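Local coordinates for protein BCL2-like 10 (Danio rerio, PDB 6FBX) that restrains apoptosis as a pro-survival member of the Bcl-2 family and binds the BH3 segment of Bad, at residues Leu14-Asp19 against Glu34-Met39. Residues are numbered along the deposited sequence; the frame is centred on the assembly and turned at random.
Sequences LLLAED and ESAEAM
Leu16 reaches from helix 2-24 onto the first turn of helix 34-49, where it meets Ser35, Ala36 and Met39, and carries most of the apolar contact. Its CG lies anti to the backbone N (chi1 -165°), and the two methyls beyond it take different partners. CD1 rests on the backbone at Ser35 and Ala36. Leu16 CD1 comes within 3.4 Å of Ala36 CA, tighter than usual for two carbons. Leu16 CD1 also lies 3.6 Å from Ser35 C. The same methyl touches Ala36 CB and Ser35 OG. On the other branch, Leu16 CD2 meets the terminal methyl of Met39, CE, at 4.1 Å. The Met39 chain bends at chi2 and chi3, and the two side chains cross at about a right angle.

No hydrogen bond joins the two segments. Between them Asp19 makes only a carbon contact, Asp19 OD2 lying 3.5 Å from Ala36 CB. The carboxylate has its charged partner in Arg40, one residue past Met39, which binds OD1 in a salt bridge. This ties the two helices together beside the apolar contact. Ser35 OG is hydrogen-bonded to Ser33 OG, which also accepts a hydrogen bond from Ala36 N at the start of the helix.

The segment axes approach to 9.7 Å at a crossing angle of -43°. Leu16 and Ala36 are the closest pair along the backbones, their CA atoms 5.8 Å apart. The contact is buried within the all-helical Bcl-2 bundle. Phe95 of helix 88-107 and Trp140 of helix 139-146 each touch both Leu16 and Met39.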
ATOM      1  N   LEU A  14       2.082   7.191  -7.433  1.00 23.41           N
ATOM      2  CA  LEU A  14       1.139   8.118  -6.818  1.00 23.25           C
ATOM      3  C   LEU A  14      -0.235   8.004  -7.465  1.00 24.93           C
ATOM      4  O   LEU A  14      -1.256   7.927  -6.773  1.00 25.63           O
ATOM      5  CB  LEU A  14       1.671   9.549  -6.925  1.00 24.52           C
ATOM      6  CG  LEU A  14       0.824  10.644  -6.272  1.00 28.58           C
ATOM      7  CD1 LEU A  14       0.712  10.433  -4.767  1.00 31.99           C
ATOM      8  CD2 LEU A  14       1.402  12.010  -6.579  1.00 30.24           C
ATOM      9  N   LEU A  15      -0.280   7.998  -8.800  1.00 24.06           N
ATOM     10  CA  LEU A  15      -1.552   7.832  -9.494  1.00 26.79           C
ATOM     11  C   LEU A  15      -2.239   6.540  -9.073  1.00 25.25           C
ATOM     12  O   LEU A  15      -3.455   6.514  -8.850  1.00 25.08           O
ATOM     13  CB  LEU A  15      -1.331   7.847 -11.008  1.00 30.89           C
ATOM     14  CG  LEU A  15      -0.829   9.160 -11.615  1.00 37.91           C
ATOM     15  CD1 LEU A  15      -0.400   8.954 -13.062  1.00 39.91           C
ATOM     16  CD2 LEU A  15      -1.896  10.239 -11.528  1.00 42.46           C
ATOM     17  N   LEU A  16      -1.471   5.456  -8.957  1.00 22.25           N
ATOM     18  CA  LEU A  16      -2.042   4.171  -8.574  1.00 22.54           C
ATOM     19  C   LEU A  16      -2.566   4.210  -7.143  1.00 22.62           C
ATOM     20  O   LEU A  16      -3.686   3.765  -6.865  1.00 22.69           O
ATOM     21  CB  LEU A  16      -0.988   3.076  -8.734  1.00 24.93           C
ATOM     22  CG  LEU A  16      -1.489   1.635  -8.723  1.00 29.83           C
ATOM     23  CD1 LEU A  16      -2.339   1.357  -9.952  1.00 32.93           C
ATOM     24  CD2 LEU A  16      -0.309   0.675  -8.655  1.00 31.96           C
ATOM     25  N   ALA A  17      -1.766   4.747  -6.223  1.00 20.51           N
ATOM     26  CA  ALA A  17      -2.196   4.850  -4.832  1.00 20.51           C
ATOM     27  C   ALA A  17      -3.400   5.770  -4.691  1.00 22.43           C
ATOM     28  O   ALA A  17      -4.340   5.466  -3.948  1.00 24.53           O
ATOM     29  CB  ALA A  17      -1.040   5.351  -3.966  1.00 19.93           C
ATOM     30  N   GLU A  18      -3.393   6.907  -5.391  1.00 23.84           N
ATOM     31  CA  GLU A  18      -4.532   7.813  -5.314  1.00 25.49           C
ATOM     32  C   GLU A  18      -5.803   7.139  -5.810  1.00 25.02           C
ATOM     33  O   GLU A  18      -6.880   7.323  -5.229  1.00 26.47           O
ATOM     34  CB  GLU A  18      -4.252   9.084  -6.117  1.00 33.25           C
ATOM     35  CG  GLU A  18      -3.300  10.043  -5.431  1.00 49.20           C
ATOM     36  CD  GLU A  18      -3.216  11.379  -6.142  1.00 70.82           C
ATOM     37  OE1 GLU A  18      -3.080  11.390  -7.383  1.00 79.65           O
ATOM     38  OE2 GLU A  18      -3.302  12.418  -5.457  1.00 83.30           O
ATOM     39  N   ASP A  19      -5.702   6.350  -6.881  1.00 25.00           N
ATOM     40  CA  ASP A  19      -6.887   5.680  -7.407  1.00 26.07           C
ATOM     41  C   ASP A  19      -7.427   4.660  -6.415  1.00 25.55           C
ATOM     42  O   ASP A  19      -8.638   4.607  -6.162  1.00 27.30           O
ATOM     43  CB  ASP A  19      -6.579   4.997  -8.737  1.00 25.89           C
ATOM     44  CG  ASP A  19      -7.747   4.174  -9.238  1.00 28.55           C
ATOM     45  OD1 ASP A  19      -8.706   4.768  -9.772  1.00 31.18           O
ATOM     46  OD2 ASP A  19      -7.719   2.937  -9.066  1.00 28.73           O
ATOM     47  N   GLU A  34      -4.699  -0.093 -16.697  1.00 32.93           N
ATOM     48  CA  GLU A  34      -4.729  -1.536 -16.490  1.00 38.66           C
ATOM     49  C   GLU A  34      -4.169  -1.903 -15.120  1.00 28.01           C
ATOM     50  O   GLU A  34      -4.687  -2.802 -14.447  1.00 24.73           O
ATOM     51  CB  GLU A  34      -3.946  -2.235 -17.602  1.00 58.74           C
ATOM     52  CG  GLU A  34      -4.153  -3.738 -17.663  1.00 80.76           C
ATOM     53  CD  GLU A  34      -3.152  -4.426 -18.571  1.00101.18           C
ATOM     54  OE1 GLU A  34      -2.463  -3.724 -19.341  1.00108.18           O
ATOM     55  OE2 GLU A  34      -3.051  -5.670 -18.513  1.00108.47           O
ATOM     56  N   SER A  35      -3.113  -1.209 -14.687  1.00 24.53           N
ATOM     57  CA  SER A  35      -2.538  -1.476 -13.371  1.00 26.82           C
ATOM     58  C   SER A  35      -3.505  -1.106 -12.257  1.00 24.69           C
ATOM     59  O   SER A  35      -3.575  -1.799 -11.236  1.00 23.11           O
ATOM     60  CB  SER A  35      -1.214  -0.724 -13.214  1.00 33.98           C
ATOM     61  OG  SER A  35      -1.373   0.655 -13.493  1.00 40.81           O
ATOM     62  N   ALA A  36      -4.263  -0.022 -12.435  1.00 27.64           N
ATOM     63  CA  ALA A  36      -5.270   0.344 -11.446  1.00 28.08           C
ATOM     64  C   ALA A  36      -6.359  -0.714 -11.357  1.00 28.42           C
ATOM     65  O   ALA A  36      -6.779  -1.092 -10.258  1.00 29.94           O
ATOM     66  CB  ALA A  36      -5.871   1.705 -11.790  1.00 30.72           C
ATOM     67  N   GLU A  37      -6.831  -1.209 -12.504  1.00 26.05           N
ATOM     68  CA  GLU A  37      -7.811  -2.290 -12.483  1.00 28.71           C
ATOM     69  C   GLU A  37      -7.268  -3.498 -11.730  1.00 25.65           C
ATOM     70  O   GLU A  37      -7.985  -4.121 -10.937  1.00 27.25           O
ATOM     71  CB  GLU A  37      -8.203  -2.679 -13.909  1.00 35.43           C
ATOM     72  CG  GLU A  37      -9.293  -3.737 -13.974  1.00 46.17           C
ATOM     73  CD  GLU A  37      -9.853  -3.919 -15.372  1.00 58.62           C
ATOM     74  OE1 GLU A  37     -10.795  -4.722 -15.534  1.00 66.08           O
ATOM     75  OE2 GLU A  37      -9.357  -3.255 -16.307  1.00 62.51           O
ATOM     76  N   ALA A  38      -5.994  -3.826 -11.948  1.00 24.36           N
ATOM     77  CA  ALA A  38      -5.397  -4.976 -11.278  1.00 25.15           C
ATOM     78  C   ALA A  38      -5.268  -4.744  -9.778  1.00 23.26           C
ATOM     79  O   ALA A  38      -5.590  -5.630  -8.977  1.00 24.08           O
ATOM     80  CB  ALA A  38      -4.032  -5.285 -11.887  1.00 26.47           C
ATOM     81  N   MET A  39      -4.794  -3.564  -9.374  1.00 23.54           N
ATOM     82  CA  MET A  39      -4.605  -3.303  -7.949  1.00 22.54           C
ATOM     83  C   MET A  39      -5.940  -3.264  -7.217  1.00 22.84           C
ATOM     84  O   MET A  39      -6.055  -3.784  -6.101  1.00 23.83           O
ATOM     85  CB  MET A  39      -3.847  -1.994  -7.739  1.00 21.97           C
ATOM     86  CG  MET A  39      -3.583  -1.668  -6.273  1.00 22.94           C
ATOM     87  SD  MET A  39      -2.573  -2.907  -5.442  1.00 22.05           S
ATOM     88  CE  MET A  39      -0.943  -2.470  -6.037  1.00 22.61           C
TER